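Local atomic coordinates of 5,10-methylenetetrahydromethanopterin reductase (Methanopyrus kandleri, PDB entry 1EZW), a protein that catalyses the reversible, coenzyme F420-dependent reduction of methylenetetrahydromethanopterin to methyltetrahydromethanopterin, a step of methanogenesis from carbon dioxide. Residues I8-D13 / S326-D331; F31-I36 / V319-V324; N191-N196 / D222-A227. All coordinates share one frame; numbering follows the deposited sequence.

From the N terminus, strand 5-10 opens interaction 1, which closes only at 326-331, the loop after strand 321-324 near the C-terminal end of the chain, 313 residues on. Within that span, 31-36 opens interaction 2 and meets 319-324 after 283 residues; inside this again, interaction 3 closes the short loop from 191-196 to 222-227. The three loops nest and none cross. All three reach one parallel barrel sheet, in which strand 5-10 lies between 33-36 and 321-324, and 225-229 follows 321-324. Interactions 1 and 2 join through I8 O and W35 N, 2.8 Å apart; T320 OG1 and D225 OD1, 2.6 Å apart, link interactions 2 and 3.

Interaction 1. Residues I8-D13 / S326-D331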
ATOM      1  N   ILE A   8      12.546  12.158 -12.683  1.00 16.15           N
ATOM      2  CA  ILE A   8      11.319  12.246 -13.448  1.00 18.17           C
ATOM      3  C   ILE A   8      10.433  13.217 -12.693  1.00 19.32           C
ATOM      4  O   ILE A   8      10.408  13.201 -11.458  1.00 18.03           O
ATOM      5  CB  ILE A   8      10.637  10.855 -13.607  1.00 17.51           C
ATOM      6  CG1 ILE A   8       9.406  11.034 -14.494  1.00 19.40           C
ATOM      7  CG2 ILE A   8      10.300  10.238 -12.247  1.00 18.22           C
ATOM      8  CD1 ILE A   8       8.859   9.743 -14.975  1.00 23.68           C
ATOM      9  N   GLU A   9       9.747  14.079 -13.433  1.00 19.65           N
ATOM     10  CA  GLU A   9       8.859  15.062 -12.809  1.00 23.02           C
ATOM     11  C   GLU A   9       7.503  14.847 -13.425  1.00 24.20           C
ATOM     12  O   GLU A   9       7.339  14.888 -14.641  1.00 23.37           O
ATOM     13  CB  GLU A   9       9.391  16.496 -13.050  1.00 27.78           C
ATOM     14  CG  GLU A   9       8.421  17.611 -12.699  1.00 34.00           C
ATOM     15  CD  GLU A   9       7.598  18.029 -13.891  1.00 37.49           C
ATOM     16  OE1 GLU A   9       8.191  18.444 -14.927  1.00 39.45           O
ATOM     17  OE2 GLU A   9       6.358  17.939 -13.812  1.00 39.69           O
ATOM     18  N   LEU A  10       6.512  14.601 -12.564  1.00 25.96           N
ATOM     19  CA  LEU A  10       5.151  14.346 -13.020  1.00 27.55           C
ATOM     20  C   LEU A  10       4.199  15.338 -12.373  1.00 27.27           C
ATOM     21  O   LEU A  10       4.304  15.627 -11.166  1.00 27.71           O
ATOM     22  CB  LEU A  10       4.733  12.914 -12.656  1.00 29.39           C
ATOM     23  CG  LEU A  10       5.474  11.801 -13.419  1.00 31.29           C
ATOM     24  CD1 LEU A  10       5.213  10.441 -12.816  1.00 32.30           C
ATOM     25  CD2 LEU A  10       5.058  11.818 -14.875  1.00 33.64           C
ATOM     26  N   LEU A  11       3.317  15.909 -13.201  1.00 28.10           N
ATOM     27  CA  LEU A  11       2.292  16.827 -12.715  1.00 27.99           C
ATOM     28  C   LEU A  11       1.216  15.840 -12.225  1.00 24.84           C
ATOM     29  O   LEU A  11       0.815  14.930 -12.941  1.00 24.88           O
ATOM     30  CB  LEU A  11       1.688  17.642 -13.863  1.00 31.24           C
ATOM     31  CG  LEU A  11       0.705  18.717 -13.404  1.00 34.82           C
ATOM     32  CD1 LEU A  11       1.517  19.879 -12.817  1.00 36.32           C
ATOM     33  CD2 LEU A  11      -0.154  19.215 -14.577  1.00 37.57           C
ATOM     34  N   PRO A  12       0.759  16.008 -10.991  1.00 24.17           N
ATOM     35  CA  PRO A  12      -0.245  15.050 -10.554  1.00 22.20           C
ATOM     36  C   PRO A  12      -1.681  15.410 -10.925  1.00 20.72           C
ATOM     37  O   PRO A  12      -2.531  15.524 -10.042  1.00 19.84           O
ATOM     38  CB  PRO A  12      -0.002  15.022  -9.057  1.00 23.88           C
ATOM     39  CG  PRO A  12       0.247  16.509  -8.780  1.00 24.32           C
ATOM     40  CD  PRO A  12       1.164  16.911  -9.878  1.00 23.18           C
ATOM     41  N   ASP A  13      -1.959  15.613 -12.205  1.00 20.20           N
ATOM     42  CA  ASP A  13      -3.341  15.900 -12.569  1.00 24.56           C
ATOM     43  C   ASP A  13      -4.053  14.579 -12.933  1.00 25.38           C
ATOM     44  O   ASP A  13      -5.295  14.470 -12.878  1.00 30.56           O
ATOM     45  CB  ASP A  13      -3.418  16.911 -13.737  1.00 27.30           C
ATOM     46  CG  ASP A  13      -2.614  16.499 -14.963  1.00 29.87           C
ATOM     47  OD1 ASP A  13      -2.950  17.058 -16.035  1.00 37.39           O
ATOM     48  OD2 ASP A  13      -1.658  15.676 -14.921  1.00 29.49           O
ATOM     49  N   SER A 326       7.326  16.720 -18.613  1.00 23.03           N
ATOM     50  CA  SER A 326       6.298  16.732 -19.634  1.00 24.36           C
ATOM     51  C   SER A 326       6.835  17.174 -21.002  1.00 24.99           C
ATOM     52  O   SER A 326       7.509  18.205 -21.090  1.00 25.42           O
ATOM     53  CB  SER A 326       5.173  17.669 -19.185  1.00 25.29           C
ATOM     54  OG  SER A 326       4.104  17.647 -20.118  1.00 31.88           O
ATOM     55  N   PRO A 327       6.424  16.489 -22.083  1.00 24.88           N
ATOM     56  CA  PRO A 327       5.471  15.359 -22.128  1.00 24.37           C
ATOM     57  C   PRO A 327       6.022  13.984 -21.762  1.00 24.63           C
ATOM     58  O   PRO A 327       5.249  13.019 -21.603  1.00 25.06           O
ATOM     59  CB  PRO A 327       5.001  15.398 -23.583  1.00 24.78           C
ATOM     60  CG  PRO A 327       6.401  15.721 -24.303  1.00 25.24           C
ATOM     61  CD  PRO A 327       6.821  16.899 -23.456  1.00 24.75           C
ATOM     62  N   ILE A 328       7.350  13.889 -21.667  1.00 23.44           N
ATOM     63  CA  ILE A 328       8.111  12.674 -21.409  1.00 24.00           C
ATOM     64  C   ILE A 328       8.252  11.891 -22.715  1.00 24.01           C
ATOM     65  O   ILE A 328       9.355  11.475 -23.100  1.00 24.12           O
ATOM     66  CB  ILE A 328       7.490  11.817 -20.239  1.00 23.30           C
ATOM     67  CG1 ILE A 328       7.579  12.653 -18.951  1.00 25.98           C
ATOM     68  CG2 ILE A 328       8.297  10.503 -20.054  1.00 25.48           C
ATOM     69  CD1 ILE A 328       7.120  11.943 -17.716  1.00 30.33           C
ATOM     70  N   GLY A 329       7.136  11.713 -23.415  1.00 25.30           N
ATOM     71  CA  GLY A 329       7.160  11.032 -24.697  1.00 26.04           C
ATOM     72  C   GLY A 329       5.718  10.835 -25.119  1.00 28.49           C
ATOM     73  O   GLY A 329       4.799  11.069 -24.329  1.00 27.42           O
ATOM     74  N   PRO A 330       5.483  10.457 -26.376  1.00 28.10           N
ATOM     75  CA  PRO A 330       4.126  10.230 -26.876  1.00 28.98           C
ATOM     76  C   PRO A 330       3.347   9.266 -25.948  1.00 29.79           C
ATOM     77  O   PRO A 330       2.164   9.466 -25.704  1.00 29.97           O
ATOM     78  CB  PRO A 330       4.395   9.670 -28.270  1.00 29.36           C
ATOM     79  CG  PRO A 330       5.603  10.579 -28.698  1.00 29.58           C
ATOM     80  CD  PRO A 330       6.474  10.304 -27.460  1.00 29.00           C
ATOM     81  N   ASP A 331       4.038   8.231 -25.452  1.00 30.76           N
ATOM     82  CA  ASP A 331       3.485   7.220 -24.516  1.00 29.91           C
ATOM     83  C   ASP A 331       4.455   7.349 -23.335  1.00 27.02           C
ATOM     84  O   ASP A 331       5.623   6.973 -23.481  1.00 24.90           O
ATOM     85  CB  ASP A 331       3.592   5.824 -25.149  1.00 32.58           C
ATOM     86  CG  ASP A 331       3.111   4.687 -24.232  1.00 36.67           C
ATOM     87  OD1 ASP A 331       2.410   3.767 -24.739  1.00 38.71           O
ATOM     88  OD2 ASP A 331       3.446   4.657 -23.034  1.00 32.92           O
TER
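The end of I328 sits against L10 and I8 on the first strand of a (beta/alpha)8 barrel, where the loop that follows the last strand, 321-324, comes alongside through its I328 side chain. I328 CD1 lies 3.5 Å from L10 CD2 and 3.9 Å from I8 CD1, so one methyl group is shared by two side chains of strand 5-10. Both approaches are at about a right angle, which brings methyl against methyl rather than chain alongside chain. The reach follows from the I328 torsions: CG1 is anti to the carbonyl carbon, and CD1 continues the chain in extended form (chi2 -176°). On the intervening residue, E9 OE1 stays 4.2 Å from S326 N, too far for a hydrogen bond, so the contact between the two segments rests on apolar packing.

Further out, helices close around this cluster. L10 also meets I19, L22 and I23 of helix 16-28, while I8 and I328 both touch I336 of helix 332-342. The backbone of strand 5-10 is bound on both flanks, E9 to V324 and L10 to W35. The loop itself is shaped by a cis peptide between S326 and P327, followed by a positive phi of 81° at I328, unusual for a beta-branched residue. It ends at D331, which caps helix 332-342: D331 OD2 accepts a hydrogen bond from K334 N.

Interaction 2. Residues F31-I36 / V319-V324; sequences FEYAWI and VTQVVV
Q321 meets W35 and Y33 with the two ends of its amide, and one hydrogen bond joins the two segments. W35 NE1 donates to Q321 OE1 at 2.9 Å, with an N-H...O angle of 172°, and the oxygen lies in the plane of the indole ring. Q321 spans the gap because CG is anti to its backbone N and the chain is extended beyond it. The other amide end is held as well: NE2 donates to D225 OD2, so both atoms of this buried amide are satisfied and its rotation should be fixed.

The amide-aromatic contact comes next. Q321 NE2 stands 3.4 Å above the plane of the Y33 ring, over its centre, and the two planes are inclined by 23°. Q321 OE1 sits nearer the root of the ring, 3.3 Å from Y33 CB. The phenol oxygen of Y33 is hydrogen-bonded to K60 NZ. An alanine here would probably leave the amide of Q321 without the ring that covers one face and K60 NZ without its hydroxyl partner.

Two apolar contacts lie on different sides of the sheet. W35 CD1, 4.0 Å from V323 CG1, extends the inward cluster. On the side facing helix 16-28, V324 CG2 approaches the F31 ring at its edge, 3.7 Å from CE2.

The two strands are not neighbours in the barrel sheet. With strand 5-10 between them, the axes of 33-36 and 321-324 come to 8.5 Å at their closest, their directions 49° apart, and Y33, W35, Q321 and V323 meet across its inward side. The rings of Y174 and Y229 each meet W35 edge-to-face, whereas F31 touches A26 of helix 16-28, in the outer helical layer.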
ATOM      1  N   PHE A  31      15.896   5.385 -12.846  1.00 14.92           N
ATOM      2  CA  PHE A  31      15.774   6.785 -12.400  1.00 15.50           C
ATOM      3  C   PHE A  31      15.992   6.812 -10.877  1.00 16.76           C
ATOM      4  O   PHE A  31      15.530   5.921 -10.151  1.00 17.02           O
ATOM      5  CB  PHE A  31      14.371   7.361 -12.711  1.00 15.03           C
ATOM      6  CG  PHE A  31      14.146   7.659 -14.161  1.00 14.98           C
ATOM      7  CD1 PHE A  31      14.056   6.620 -15.118  1.00 15.76           C
ATOM      8  CD2 PHE A  31      13.984   8.988 -14.571  1.00 14.83           C
ATOM      9  CE1 PHE A  31      13.791   6.953 -16.469  1.00 17.50           C
ATOM     10  CE2 PHE A  31      13.726   9.315 -15.913  1.00 16.44           C
ATOM     11  CZ  PHE A  31      13.625   8.297 -16.852  1.00 17.58           C
ATOM     12  N   GLU A  32      16.680   7.842 -10.374  0.60 17.23           N
ATOM     13  CA  GLU A  32      16.965   7.930  -8.947  0.60 17.93           C
ATOM     14  C   GLU A  32      16.170   9.002  -8.201  0.60 16.80           C
ATOM     15  O   GLU A  32      16.185   9.048  -6.965  0.60 18.14           O
ATOM     16  CB  GLU A  32      18.466   8.122  -8.730  0.60 20.38           C
ATOM     17  CG  GLU A  32      19.263   6.866  -9.116  0.60 22.29           C
ATOM     18  CD  GLU A  32      20.767   7.069  -9.009  0.60 24.22           C
ATOM     19  OE1 GLU A  32      21.290   7.152  -7.885  0.60 27.02           O
ATOM     20  OE2 GLU A  32      21.421   7.163 -10.063  0.60 22.92           O
ATOM     21  N   TYR A  33      15.502   9.871  -8.940  1.00 16.06           N
ATOM     22  CA  TYR A  33      14.666  10.899  -8.308  1.00 16.55           C
ATOM     23  C   TYR A  33      13.309  11.003  -8.931  1.00 15.98           C
ATOM     24  O   TYR A  33      13.193  10.942 -10.146  1.00 16.75           O
ATOM     25  CB  TYR A  33      15.290  12.300  -8.459  1.00 17.57           C
ATOM     26  CG  TYR A  33      16.627  12.421  -7.790  1.00 17.75           C
ATOM     27  CD1 TYR A  33      17.796  11.962  -8.417  1.00 18.88           C
ATOM     28  CD2 TYR A  33      16.730  12.976  -6.520  1.00 19.41           C
ATOM     29  CE1 TYR A  33      19.038  12.062  -7.782  1.00 18.50           C
ATOM     30  CE2 TYR A  33      17.954  13.088  -5.872  1.00 20.14           C
ATOM     31  CZ  TYR A  33      19.112  12.622  -6.522  1.00 21.52           C
ATOM     32  OH  TYR A  33      20.318  12.678  -5.858  1.00 20.81           O
ATOM     33  N   ALA A  34      12.273  11.236  -8.104  1.00 14.33           N
ATOM     34  CA  ALA A  34      10.923  11.456  -8.654  1.00 13.69           C
ATOM     35  C   ALA A  34      10.388  12.705  -7.927  1.00 14.78           C
ATOM     36  O   ALA A  34      10.343  12.748  -6.670  1.00 16.53           O
ATOM     37  CB  ALA A  34       9.986  10.221  -8.374  1.00 15.02           C
ATOM     38  N   TRP A  35      10.000  13.680  -8.729  1.00 14.62           N
ATOM     39  CA  TRP A  35       9.518  14.965  -8.251  1.00 15.79           C
ATOM     40  C   TRP A  35       8.070  15.152  -8.616  1.00 18.24           C
ATOM     41  O   TRP A  35       7.686  14.966  -9.763  1.00 17.74           O
ATOM     42  CB  TRP A  35      10.311  16.102  -8.911  1.00 17.79           C
ATOM     43  CG  TRP A  35      11.805  16.049  -8.666  1.00 17.07           C
ATOM     44  CD1 TRP A  35      12.789  15.566  -9.517  1.00 16.48           C
ATOM     45  CD2 TRP A  35      12.489  16.553  -7.516  1.00 16.98           C
ATOM     46  NE1 TRP A  35      14.026  15.758  -8.958  1.00 17.98           N
ATOM     47  CE2 TRP A  35      13.875  16.362  -7.729  1.00 17.04           C
ATOM     48  CE3 TRP A  35      12.064  17.156  -6.318  1.00 15.68           C
ATOM     49  CZ2 TRP A  35      14.854  16.755  -6.785  1.00 17.37           C
ATOM     50  CZ3 TRP A  35      13.044  17.550  -5.379  1.00 16.65           C
ATOM     51  CH2 TRP A  35      14.422  17.342  -5.625  1.00 19.66           C
ATOM     52  N   ILE A  36       7.267  15.562  -7.638  1.00 17.74           N
ATOM     53  CA  ILE A  36       5.840  15.765  -7.896  1.00 19.70           C
ATOM     54  C   ILE A  36       5.524  17.223  -7.595  1.00 20.51           C
ATOM     55  O   ILE A  36       5.797  17.713  -6.498  1.00 20.47           O
ATOM     56  CB  ILE A  36       4.958  14.832  -7.018  1.00 20.43           C
ATOM     57  CG1 ILE A  36       5.101  13.385  -7.524  1.00 21.72           C
ATOM     58  CG2 ILE A  36       3.476  15.251  -7.145  1.00 21.88           C
ATOM     59  CD1 ILE A  36       4.549  13.246  -8.972  1.00 22.67           C
ATOM     60  N   VAL A 319      25.212  20.433 -15.932  1.00 22.95           N
ATOM     61  CA  VAL A 319      24.038  19.697 -15.411  1.00 22.10           C
ATOM     62  C   VAL A 319      24.506  18.352 -14.839  1.00 23.01           C
ATOM     63  O   VAL A 319      25.361  17.675 -15.441  1.00 22.73           O
ATOM     64  CB  VAL A 319      23.022  19.439 -16.535  1.00 21.27           C
ATOM     65  CG1 VAL A 319      21.872  18.504 -16.011  1.00 22.44           C
ATOM     66  CG2 VAL A 319      22.448  20.788 -17.047  1.00 19.85           C
ATOM     67  N   THR A 320      23.976  17.938 -13.678  1.00 20.06           N
ATOM     68  CA  THR A 320      24.343  16.659 -13.115  1.00 20.44           C
ATOM     69  C   THR A 320      23.103  15.764 -12.906  1.00 20.71           C
ATOM     70  O   THR A 320      23.234  14.572 -12.804  1.00 21.28           O
ATOM     71  CB  THR A 320      25.152  16.784 -11.790  1.00 22.80           C
ATOM     72  OG1 THR A 320      24.454  17.623 -10.853  1.00 21.83           O
ATOM     73  CG2 THR A 320      26.520  17.408 -12.094  1.00 23.19           C
ATOM     74  N   GLN A 321      21.905  16.356 -12.878  1.00 19.82           N
ATOM     75  CA  GLN A 321      20.668  15.544 -12.767  1.00 19.14           C
ATOM     76  C   GLN A 321      19.773  15.962 -13.922  1.00 18.47           C
ATOM     77  O   GLN A 321      19.418  17.122 -14.049  1.00 19.46           O
ATOM     78  CB  GLN A 321      19.884  15.759 -11.432  1.00 18.23           C
ATOM     79  CG  GLN A 321      18.561  14.935 -11.445  1.00 18.02           C
ATOM     80  CD  GLN A 321      17.709  15.035 -10.178  1.00 17.48           C
ATOM     81  OE1 GLN A 321      16.477  14.769 -10.231  1.00 17.50           O
ATOM     82  NE2 GLN A 321      18.335  15.368  -9.042  1.00 17.58           N
ATOM     83  N   VAL A 322      19.440  15.019 -14.804  1.00 18.10           N
ATOM     84  CA  VAL A 322      18.574  15.343 -15.932  1.00 17.75           C
ATOM     85  C   VAL A 322      17.148  14.946 -15.518  1.00 18.54           C
ATOM     86  O   VAL A 322      16.891  13.766 -15.317  1.00 18.25           O
ATOM     87  CB  VAL A 322      18.978  14.551 -17.172  1.00 21.09           C
ATOM     88  CG1 VAL A 322      18.017  14.849 -18.293  1.00 18.90           C
ATOM     89  CG2 VAL A 322      20.409  14.990 -17.601  1.00 21.55           C
ATOM     90  N   VAL A 323      16.254  15.918 -15.371  1.00 18.02           N
ATOM     91  CA  VAL A 323      14.888  15.578 -14.950  1.00 18.18           C
ATOM     92  C   VAL A 323      14.000  15.548 -16.165  1.00 18.98           C
ATOM     93  O   VAL A 323      13.761  16.555 -16.807  1.00 18.88           O
ATOM     94  CB  VAL A 323      14.311  16.591 -13.929  1.00 17.67           C
ATOM     95  CG1 VAL A 323      12.913  16.106 -13.476  1.00 18.01           C
ATOM     96  CG2 VAL A 323      15.264  16.683 -12.675  1.00 15.85           C
ATOM     97  N   VAL A 324      13.483  14.362 -16.444  1.00 18.53           N
ATOM     98  CA  VAL A 324      12.605  14.157 -17.577  1.00 19.82           C
ATOM     99  C   VAL A 324      11.234  14.678 -17.181  1.00 20.86           C
ATOM    100  O   VAL A 324      10.620  14.146 -16.253  1.00 20.31           O
ATOM    101  CB  VAL A 324      12.528  12.647 -17.871  1.00 19.93           C
ATOM    102  CG1 VAL A 324      11.421  12.348 -18.881  1.00 22.23           C
ATOM    103  CG2 VAL A 324      13.909  12.130 -18.346  1.00 21.38           C
TER

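Interaction 3. Residues N191-N196 / D222-A227; sequences NGVLVN and DEIDVA
L194 carries its CG anti to the carbonyl carbon (chi1 -61°), and from there CD2 comes to 3.6 Å from A227 CB. On the other face of the sheet, V193 CG2 is likewise anti to its carbonyl carbon and I224 CG2 is anti to its backbone N; these methyls meet at 3.7 Å. Between the faces runs a parallel ladder of four hydrogen bonds, all 2.8 to 2.9 Å long: in order, D225 N donates to N191 O, V193 N to D225 O, A227 N to V193 O and V195 N to A227 O. The two outer bonds are nearly straight and the two inner ones more bent.

The ladder joins adjacent strands of a beta-alpha-beta crossover, strand 192-196, helix 200-216 and strand 225-229, the repeating unit of the barrel. V193 and V226 face that helix, touching I210 and F203, while L194 lies inward against Y174 and Y229. At G192 the strands run close, with CA 3.1 Å from D225 O; a beta carbon there would clash with that oxygen. D225 turns its carboxylate inward, where OD2 is also hydrogen-bonded to Y174 OH.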
ATOM      1  N   ASN A 191      21.517  21.737  -1.439  1.00 17.86           N
ATOM      2  CA  ASN A 191      22.244  20.554  -1.906  1.00 19.51           C
ATOM      3  C   ASN A 191      22.095  20.428  -3.422  1.00 18.84           C
ATOM      4  O   ASN A 191      22.849  19.726  -4.061  1.00 20.37           O
ATOM      5  CB  ASN A 191      21.642  19.296  -1.285  1.00 18.98           C
ATOM      6  CG  ASN A 191      21.928  19.219   0.176  1.00 20.93           C
ATOM      7  OD1 ASN A 191      23.105  19.137   0.574  1.00 24.00           O
ATOM      8  ND2 ASN A 191      20.901  19.260   0.991  1.00 19.21           N
ATOM      9  N   GLY A 192      21.079  21.083  -3.959  1.00 19.31           N
ATOM     10  CA  GLY A 192      20.844  21.049  -5.389  1.00 19.60           C
ATOM     11  C   GLY A 192      19.991  22.197  -5.873  1.00 19.13           C
ATOM     12  O   GLY A 192      19.356  22.901  -5.082  1.00 18.86           O
ATOM     13  N   VAL A 193      19.963  22.386  -7.190  1.00 19.14           N
ATOM     14  CA  VAL A 193      19.209  23.456  -7.786  1.00 19.92           C
ATOM     15  C   VAL A 193      18.345  22.911  -8.915  1.00 21.99           C
ATOM     16  O   VAL A 193      18.821  22.179  -9.775  1.00 22.29           O
ATOM     17  CB  VAL A 193      20.175  24.541  -8.368  1.00 22.94           C
ATOM     18  CG1 VAL A 193      19.373  25.815  -8.732  1.00 22.73           C
ATOM     19  CG2 VAL A 193      21.289  24.829  -7.374  1.00 24.24           C
ATOM     20  N   LEU A 194      17.064  23.255  -8.908  1.00 19.69           N
ATOM     21  CA  LEU A 194      16.146  22.824  -9.954  1.00 20.69           C
ATOM     22  C   LEU A 194      15.948  24.002 -10.878  1.00 21.67           C
ATOM     23  O   LEU A 194      15.322  25.019 -10.525  1.00 21.03           O
ATOM     24  CB  LEU A 194      14.799  22.402  -9.324  1.00 21.39           C
ATOM     25  CG  LEU A 194      14.954  21.232  -8.345  1.00 24.73           C
ATOM     26  CD1 LEU A 194      13.666  21.054  -7.509  1.00 24.27           C
ATOM     27  CD2 LEU A 194      15.258  19.968  -9.118  1.00 27.37           C
ATOM     28  N   VAL A 195      16.533  23.890 -12.066  1.00 20.08           N
ATOM     29  CA  VAL A 195      16.436  24.947 -13.061  1.00 22.94           C
ATOM     30  C   VAL A 195      15.513  24.528 -14.193  1.00 22.97           C
ATOM     31  O   VAL A 195      15.738  23.504 -14.828  1.00 21.65           O
ATOM     32  CB  VAL A 195      17.843  25.248 -13.619  1.00 22.91           C
ATOM     33  CG1 VAL A 195      17.772  26.370 -14.676  1.00 24.50           C
ATOM     34  CG2 VAL A 195      18.759  25.620 -12.483  1.00 24.18           C
ATOM     35  N   ASN A 196      14.466  25.310 -14.415  0.65 23.94           N
ATOM     36  CA  ASN A 196      13.525  25.052 -15.488  0.65 25.52           C
ATOM     37  C   ASN A 196      14.192  25.478 -16.789  0.65 25.33           C
ATOM     38  O   ASN A 196      14.109  26.649 -17.177  0.65 25.36           O
ATOM     39  CB  ASN A 196      12.236  25.860 -15.291  0.65 28.92           C
ATOM     40  CG  ASN A 196      11.273  25.204 -14.308  0.65 32.85           C
ATOM     41  OD1 ASN A 196      10.314  25.826 -13.848  0.65 36.92           O
ATOM     42  ND2 ASN A 196      11.505  23.942 -14.010  0.65 33.71           N
ATOM     43  N   ASP A 222      31.018  21.121  -6.949  1.00 34.72           N
ATOM     44  CA  ASP A 222      30.687  19.696  -7.015  1.00 36.83           C
ATOM     45  C   ASP A 222      29.827  19.171  -5.868  1.00 35.72           C
ATOM     46  O   ASP A 222      29.407  18.020  -5.891  1.00 35.78           O
ATOM     47  CB  ASP A 222      31.946  18.838  -7.159  1.00 40.92           C
ATOM     48  CG  ASP A 222      32.920  19.040  -6.031  1.00 45.01           C
ATOM     49  OD1 ASP A 222      32.509  18.888  -4.859  1.00 47.52           O
ATOM     50  OD2 ASP A 222      34.106  19.342  -6.312  1.00 48.75           O
ATOM     51  N   GLU A 223      29.567  20.010  -4.873  1.00 33.35           N
ATOM     52  CA  GLU A 223      28.714  19.654  -3.746  1.00 32.87           C
ATOM     53  C   GLU A 223      27.256  19.893  -4.121  1.00 31.32           C
ATOM     54  O   GLU A 223      26.343  19.542  -3.372  1.00 33.06           O
ATOM     55  CB  GLU A 223      29.000  20.560  -2.552  1.00 34.65           C
ATOM     56  CG  GLU A 223      30.343  20.356  -1.907  1.00 36.48           C
ATOM     57  CD  GLU A 223      30.578  21.340  -0.774  1.00 37.62           C
ATOM     58  OE1 GLU A 223      29.643  21.576   0.032  1.00 35.28           O
ATOM     59  OE2 GLU A 223      31.706  21.868  -0.687  1.00 37.54           O
ATOM     60  N   ILE A 224      27.044  20.528  -5.267  1.00 29.40           N
ATOM     61  CA  ILE A 224      25.709  20.886  -5.684  1.00 27.20           C
ATOM     62  C   ILE A 224      25.216  20.107  -6.892  1.00 26.52           C
ATOM     63  O   ILE A 224      25.887  20.010  -7.915  1.00 26.11           O
ATOM     64  CB  ILE A 224      25.660  22.403  -5.957  1.00 28.17           C
ATOM     65  CG1 ILE A 224      26.131  23.126  -4.678  1.00 29.31           C
ATOM     66  CG2 ILE A 224      24.240  22.845  -6.351  1.00 27.07           C
ATOM     67  CD1 ILE A 224      26.333  24.575  -4.829  1.00 33.44           C
ATOM     68  N   ASP A 225      24.047  19.494  -6.729  1.00 23.67           N
ATOM     69  CA  ASP A 225      23.439  18.734  -7.816  1.00 21.55           C
ATOM     70  C   ASP A 225      22.663  19.728  -8.678  1.00 21.02           C
ATOM     71  O   ASP A 225      21.612  20.244  -8.265  1.00 20.65           O
ATOM     72  CB  ASP A 225      22.513  17.646  -7.211  1.00 21.49           C
ATOM     73  CG  ASP A 225      21.960  16.680  -8.263  1.00 23.99           C
ATOM     74  OD1 ASP A 225      22.586  16.534  -9.329  1.00 21.17           O
ATOM     75  OD2 ASP A 225      20.920  16.033  -8.007  1.00 21.43           O
ATOM     76  N   VAL A 226      23.179  20.041  -9.875  1.00 19.88           N
ATOM     77  CA  VAL A 226      22.497  20.964 -10.772  1.00 19.62           C
ATOM     78  C   VAL A 226      21.511  20.155 -11.616  1.00 20.27           C
ATOM     79  O   VAL A 226      21.905  19.408 -12.519  1.00 20.26           O
ATOM     80  CB  VAL A 226      23.517  21.698 -11.701  1.00 21.58           C
ATOM     81  CG1 VAL A 226      22.804  22.650 -12.624  1.00 21.47           C
ATOM     82  CG2 VAL A 226      24.476  22.509 -10.831  1.00 21.95           C
ATOM     83  N   ALA A 227      20.227  20.326 -11.312  1.00 19.14           N
ATOM     84  CA  ALA A 227      19.169  19.551 -11.967  1.00 21.43           C
ATOM     85  C   ALA A 227      18.421  20.323 -13.007  1.00 21.42           C
ATOM     86  O   ALA A 227      17.882  21.411 -12.742  1.00 23.72           O
ATOM     87  CB  ALA A 227      18.195  19.034 -10.903  1.00 18.64           C
TER